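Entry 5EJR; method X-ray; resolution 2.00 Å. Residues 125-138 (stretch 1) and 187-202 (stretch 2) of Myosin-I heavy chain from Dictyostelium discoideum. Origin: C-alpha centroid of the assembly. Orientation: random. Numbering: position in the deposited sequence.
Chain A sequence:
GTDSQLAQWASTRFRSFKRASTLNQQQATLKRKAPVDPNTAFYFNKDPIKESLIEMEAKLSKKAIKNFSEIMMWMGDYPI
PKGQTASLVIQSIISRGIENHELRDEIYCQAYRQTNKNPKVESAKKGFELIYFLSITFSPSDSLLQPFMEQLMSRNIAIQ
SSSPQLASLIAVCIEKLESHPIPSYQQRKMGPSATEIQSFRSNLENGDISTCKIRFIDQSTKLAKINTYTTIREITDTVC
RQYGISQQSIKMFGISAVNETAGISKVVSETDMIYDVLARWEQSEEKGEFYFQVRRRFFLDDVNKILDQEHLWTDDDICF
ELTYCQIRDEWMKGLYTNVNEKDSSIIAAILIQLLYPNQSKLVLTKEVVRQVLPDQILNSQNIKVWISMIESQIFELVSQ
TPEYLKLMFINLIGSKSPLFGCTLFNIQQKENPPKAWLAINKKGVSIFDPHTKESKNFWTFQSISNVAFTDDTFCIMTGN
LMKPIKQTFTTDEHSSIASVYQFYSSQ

Stretch 1 (125-138) KKGFELIYFLSITF
Stretch 2, residues 187-202: QRKMGPSATEIQSFRS

The strongest link between the stretches is a two-pronged salt bridge. Arg-201 (chi1 m, then t, t, with chi4 at 179°) extends so that NH2 donates to Glu-129 OE1 at 2.7 Å and NE to Glu-129 OE2 at 2.9 Å. The planar guanidinium of Arg-201 matches the carboxylate of buried Glu-129 (m, t, chi3 -30°) and offsets its negative charge. A second pair, within stretch 2, ties loop to helix: Arg-188, curled m, m, m, donates from NH1 to Glu-196 OE2 (2.8 Å) and from NH2 to Glu-196 OE1 (2.7 Å). Two waters join the stretches. One donates to Glu-196 OE2 at 2.7 Å and lies 3.3 Å from Tyr-132 OH; the other donates to Ile-136 O (2.7 Å) and Thr-137 O (3.0 Å) and accepts from Arg-188 N (2.8 Å).

Stretch 1 is helical from its start, with i to i+4 bonds such as Phe-133 N to Glu-129 O, 3.1 Å. Stretch 2 begins as a loop, largely extended (Arg-188 phi/psi -63/145, Met-190 -128/160, Gly-191 -78/180, Pro-192 -83/147) but broken at Lys-189 (-107/-16); Ser-193 OG then caps the helix beginning at Ala-194 by accepting from Glu-196 N at 3.1 Å. The helix directions differ by 112°, with axes 12.3 Å apart at closest approach. Glu-129 CA lies 8.8 Å from Arg-201 CA, Phe-133 CA 7.1 Å from Gly-191 CA, and Thr-137 CA 5.5 Å from Arg-188 CA.

Aromatic side chains fill the space between. Tyr-132 (chi1 t, chi2 78°) and Phe-200 (t, 70°) form an offset stack, ring centroids 4.0 Å apart and planes 11° from parallel. Phe-133 (m, -58°) receives Pro-192 CG over one face, 3.5 Å from its ring centroid: a CH-pi contact, 11° off the ring normal, in which the weakly polarised C-H bonds of the proline ring (pucker C-gamma endo) meet the pi face. Ile-197 CG1 packs 4.0 Å from Phe-133 CE2. Farther along, Thr-137 CG2 rests 3.8 Å from Arg-188 O, while Thr-137 OG1 donates to Phe-133 O (2.8 Å), which satisfies its hydroxyl within stretch 1.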

# COMPACT_ATOMS: atom_id res chain seq x y z
N LYS A 125 -1.36 9.19 27.56
CA LYS A 125 -0.28 8.67 26.71
C LYS A 125 -0.79 8.48 25.26
O LYS A 125 -0.08 8.84 24.32
CB LYS A 125 0.26 7.35 27.31
CG LYS A 125 1.41 6.69 26.54
CD LYS A 125 1.83 5.38 27.19
CE LYS A 125 2.99 4.70 26.49
NZ LYS A 125 4.26 5.47 26.62
N LYS A 126 -2.03 7.96 25.12
CA LYS A 126 -2.77 7.75 23.88
C LYS A 126 -3.05 9.09 23.19
O LYS A 126 -3.06 9.17 21.96
CB LYS A 126 -4.09 7.00 24.16
CG LYS A 126 -3.93 5.49 24.30
CD LYS A 126 -5.19 4.87 24.89
CE LYS A 126 -5.13 3.37 25.01
NZ LYS A 126 -6.46 2.81 25.39
N GLY A 127 -3.25 10.13 24.01
CA GLY A 127 -3.44 11.49 23.54
C GLY A 127 -2.17 11.97 22.90
O GLY A 127 -2.21 12.55 21.81
N PHE A 128 -1.01 11.66 23.52
CA PHE A 128 0.27 12.01 22.90
C PHE A 128 0.59 11.14 21.65
O PHE A 128 1.23 11.63 20.73
CB PHE A 128 1.42 12.00 23.91
CG PHE A 128 1.41 13.19 24.83
CD1 PHE A 128 1.60 14.48 24.34
CD2 PHE A 128 1.21 13.03 26.20
CE1 PHE A 128 1.56 15.58 25.20
CE2 PHE A 128 1.19 14.13 27.06
CZ PHE A 128 1.36 15.40 26.55
N GLU A 129 0.13 9.87 21.63
CA GLU A 129 0.31 8.96 20.47
C GLU A 129 -0.42 9.55 19.25
O GLU A 129 0.10 9.53 18.13
CB GLU A 129 -0.27 7.57 20.78
CG GLU A 129 0.60 6.74 21.72
CD GLU A 129 0.03 5.39 22.11
OE1 GLU A 129 -1.21 5.26 22.16
OE2 GLU A 129 0.83 4.48 22.39
N LEU A 130 -1.61 10.14 19.50
CA LEU A 130 -2.41 10.81 18.48
C LEU A 130 -1.66 12.03 17.97
O LEU A 130 -1.60 12.23 16.76
CB LEU A 130 -3.81 11.18 19.02
CG LEU A 130 -4.71 12.12 18.17
CD1 LEU A 130 -4.98 11.56 16.78
CD2 LEU A 130 -6.02 12.35 18.86
N ILE A 131 -1.00 12.81 18.86
CA ILE A 131 -0.22 13.98 18.44
C ILE A 131 0.92 13.55 17.52
O ILE A 131 1.21 14.21 16.51
CB ILE A 131 0.27 14.80 19.67
CG1 ILE A 131 -0.94 15.49 20.36
CG2 ILE A 131 1.32 15.82 19.26
CD1 ILE A 131 -0.69 16.00 21.81
N TYR A 132 1.57 12.41 17.85
CA TYR A 132 2.63 11.86 17.02
C TYR A 132 2.12 11.56 15.60
O TYR A 132 2.76 11.96 14.63
CB TYR A 132 3.20 10.57 17.65
CG TYR A 132 4.03 9.77 16.67
CD1 TYR A 132 5.33 10.15 16.36
CD2 TYR A 132 3.50 8.67 16.01
CE1 TYR A 132 6.09 9.45 15.43
CE2 TYR A 132 4.24 7.96 15.06
CZ TYR A 132 5.54 8.35 14.79
OH TYR A 132 6.31 7.64 13.88
N PHE A 133 0.98 10.85 15.51
CA PHE A 133 0.35 10.44 14.25
C PHE A 133 -0.21 11.62 13.46
O PHE A 133 -0.25 11.56 12.23
CB PHE A 133 -0.69 9.33 14.46
CG PHE A 133 -0.09 7.98 14.81
CD1 PHE A 133 0.82 7.36 13.96
CD2 PHE A 133 -0.48 7.30 15.96
CE1 PHE A 133 1.37 6.11 14.28
CE2 PHE A 133 0.07 6.05 16.29
CZ PHE A 133 1.00 5.47 15.45
N LEU A 134 -0.53 12.74 14.15
CA LEU A 134 -0.94 13.95 13.44
C LEU A 134 0.33 14.59 12.88
O LEU A 134 0.35 14.98 11.71
CB LEU A 134 -1.64 14.98 14.36
CG LEU A 134 -2.96 14.61 15.01
CD1 LEU A 134 -3.32 15.63 16.09
CD2 LEU A 134 -4.08 14.55 13.99
N SER A 135 1.38 14.70 13.73
CA SER A 135 2.64 15.35 13.35
C SER A 135 3.37 14.67 12.17
O SER A 135 4.12 15.35 11.47
CB SER A 135 3.57 15.49 14.55
OG SER A 135 4.10 14.24 14.94
N ILE A 136 3.16 13.36 11.95
CA ILE A 136 3.77 12.68 10.81
C ILE A 136 3.01 12.99 9.50
O ILE A 136 3.61 12.93 8.42
CB ILE A 136 4.02 11.16 11.02
CG1 ILE A 136 2.75 10.41 11.44
CG2 ILE A 136 5.18 10.91 12.01
CD1 ILE A 136 2.79 8.89 11.27
N THR A 137 1.71 13.37 9.61
CA THR A 137 0.82 13.64 8.46
C THR A 137 0.80 15.11 8.00
O THR A 137 1.17 15.41 6.86
CB THR A 137 -0.59 13.13 8.77
OG1 THR A 137 -0.45 11.91 9.50
CG2 THR A 137 -1.40 12.86 7.50
N PHE A 138 0.33 16.02 8.85
CA PHE A 138 0.20 17.43 8.50
C PHE A 138 0.68 18.33 9.62
O PHE A 138 0.67 17.95 10.79
CB PHE A 138 -1.26 17.78 8.07
CG PHE A 138 -2.32 17.24 8.99
CD1 PHE A 138 -2.61 17.88 10.20
CD2 PHE A 138 -2.98 16.06 8.70
CE1 PHE A 138 -3.56 17.35 11.08
CE2 PHE A 138 -3.93 15.54 9.58
CZ PHE A 138 -4.21 16.19 10.76
N GLN A 187 4.64 13.08 1.85
CA GLN A 187 3.39 13.37 2.55
C GLN A 187 2.45 12.18 2.58
O GLN A 187 1.98 11.76 1.53
CB GLN A 187 2.72 14.65 2.01
CG GLN A 187 3.50 15.92 2.37
CD GLN A 187 2.97 17.18 1.72
OE1 GLN A 187 2.04 17.18 0.92
NE2 GLN A 187 3.58 18.31 2.07
N ARG A 188 2.24 11.59 3.78
CA ARG A 188 1.37 10.42 4.03
C ARG A 188 -0.08 10.74 3.69
O ARG A 188 -0.51 11.87 3.89
CB ARG A 188 1.49 9.95 5.49
CG ARG A 188 2.79 9.21 5.84
CD ARG A 188 2.79 7.73 5.45
NE ARG A 188 1.67 7.00 6.04
CZ ARG A 188 1.69 6.43 7.25
NH1 ARG A 188 2.80 6.46 7.98
NH2 ARG A 188 0.61 5.82 7.72
N LYS A 189 -0.83 9.75 3.15
CA LYS A 189 -2.22 9.92 2.71
C LYS A 189 -3.23 9.28 3.64
O LYS A 189 -4.43 9.51 3.50
CB LYS A 189 -2.41 9.32 1.29
CG LYS A 189 -1.42 9.80 0.22
CD LYS A 189 -1.79 11.16 -0.35
CE LYS A 189 -0.80 11.65 -1.38
NZ LYS A 189 0.42 12.22 -0.76
N MET A 190 -2.76 8.39 4.52
CA MET A 190 -3.63 7.67 5.44
C MET A 190 -3.13 7.81 6.86
O MET A 190 -1.94 8.09 7.08
CB MET A 190 -3.68 6.17 5.10
CG MET A 190 -4.26 5.83 3.74
SD MET A 190 -6.04 6.11 3.62
CE MET A 190 -6.66 4.61 4.35
N GLY A 191 -4.04 7.55 7.80
CA GLY A 191 -3.75 7.46 9.22
C GLY A 191 -3.13 6.10 9.47
O GLY A 191 -2.98 5.31 8.52
N PRO A 192 -2.75 5.74 10.71
CA PRO A 192 -2.07 4.45 10.90
C PRO A 192 -2.95 3.22 11.01
O PRO A 192 -4.04 3.28 11.58
CB PRO A 192 -1.27 4.68 12.19
CG PRO A 192 -2.14 5.64 12.97
CD PRO A 192 -2.81 6.52 11.97
N SER A 193 -2.43 2.08 10.51
CA SER A 193 -3.07 0.77 10.61
C SER A 193 -2.78 0.25 12.02
O SER A 193 -1.89 0.78 12.67
CB SER A 193 -2.46 -0.20 9.59
OG SER A 193 -1.05 -0.32 9.77
N ALA A 194 -3.46 -0.82 12.45
CA ALA A 194 -3.19 -1.45 13.76
C ALA A 194 -1.75 -1.98 13.79
O ALA A 194 -1.13 -1.97 14.85
CB ALA A 194 -4.18 -2.58 14.02
N THR A 195 -1.19 -2.35 12.60
CA THR A 195 0.20 -2.79 12.42
C THR A 195 1.17 -1.65 12.72
O THR A 195 2.12 -1.84 13.48
CB THR A 195 0.39 -3.35 10.98
OG1 THR A 195 -0.40 -4.52 10.87
CG2 THR A 195 1.86 -3.69 10.66
N GLU A 196 0.95 -0.47 12.08
CA GLU A 196 1.79 0.71 12.28
C GLU A 196 1.73 1.17 13.73
O GLU A 196 2.72 1.69 14.24
CB GLU A 196 1.32 1.87 11.40
CG GLU A 196 2.33 3.02 11.38
CD GLU A 196 2.01 4.16 10.44
OE1 GLU A 196 1.06 4.02 9.65
OE2 GLU A 196 2.73 5.18 10.49
N ILE A 197 0.56 1.00 14.37
CA ILE A 197 0.35 1.41 15.76
C ILE A 197 1.23 0.56 16.68
O ILE A 197 2.02 1.12 17.43
CB ILE A 197 -1.17 1.42 16.12
CG1 ILE A 197 -1.87 2.63 15.45
CG2 ILE A 197 -1.38 1.46 17.64
CD1 ILE A 197 -3.43 2.52 15.26
N GLN A 198 1.13 -0.77 16.56
CA GLN A 198 1.90 -1.72 17.35
C GLN A 198 3.40 -1.58 17.14
O GLN A 198 4.15 -1.56 18.12
CB GLN A 198 1.43 -3.16 17.10
CG GLN A 198 1.94 -4.18 18.14
CD GLN A 198 1.75 -3.71 19.56
OE1 GLN A 198 0.63 -3.64 20.08
NE2 GLN A 198 2.84 -3.33 20.21
N SER A 199 3.83 -1.43 15.89
CA SER A 199 5.24 -1.24 15.57
C SER A 199 5.79 0.00 16.25
O SER A 199 6.82 -0.09 16.92
CB SER A 199 5.46 -1.24 14.06
OG SER A 199 5.24 -2.56 13.59
N PHE A 200 5.04 1.12 16.20
CA PHE A 200 5.43 2.38 16.85
C PHE A 200 5.60 2.20 18.39
O PHE A 200 6.57 2.68 18.97
CB PHE A 200 4.38 3.47 16.54
CG PHE A 200 4.52 4.71 17.39
CD1 PHE A 200 5.60 5.57 17.22
CD2 PHE A 200 3.56 5.03 18.34
CE1 PHE A 200 5.72 6.72 18.01
CE2 PHE A 200 3.69 6.17 19.12
CZ PHE A 200 4.76 7.01 18.94
N ARG A 201 4.64 1.52 19.01
CA ARG A 201 4.59 1.22 20.43
C ARG A 201 5.76 0.36 20.89
O ARG A 201 6.48 0.77 21.80
CB ARG A 201 3.24 0.56 20.78
CG ARG A 201 2.17 1.60 20.97
CD ARG A 201 0.79 1.00 21.05
NE ARG A 201 -0.20 2.07 21.11
CZ ARG A 201 -1.51 1.89 21.17
NH1 ARG A 201 -2.02 0.67 21.16
NH2 ARG A 201 -2.32 2.94 21.23
N SER A 202 5.99 -0.80 20.22
CA SER A 202 7.10 -1.68 20.58
C SER A 202 8.48 -1.06 20.26
O SER A 202 9.44 -1.37 20.97
CB SER A 202 6.92 -3.08 20.00
OG SER A 202 6.79 -3.07 18.59
O HOH W 1 5.03 5.35 11.92
O HOH W 2 3.05 13.36 5.83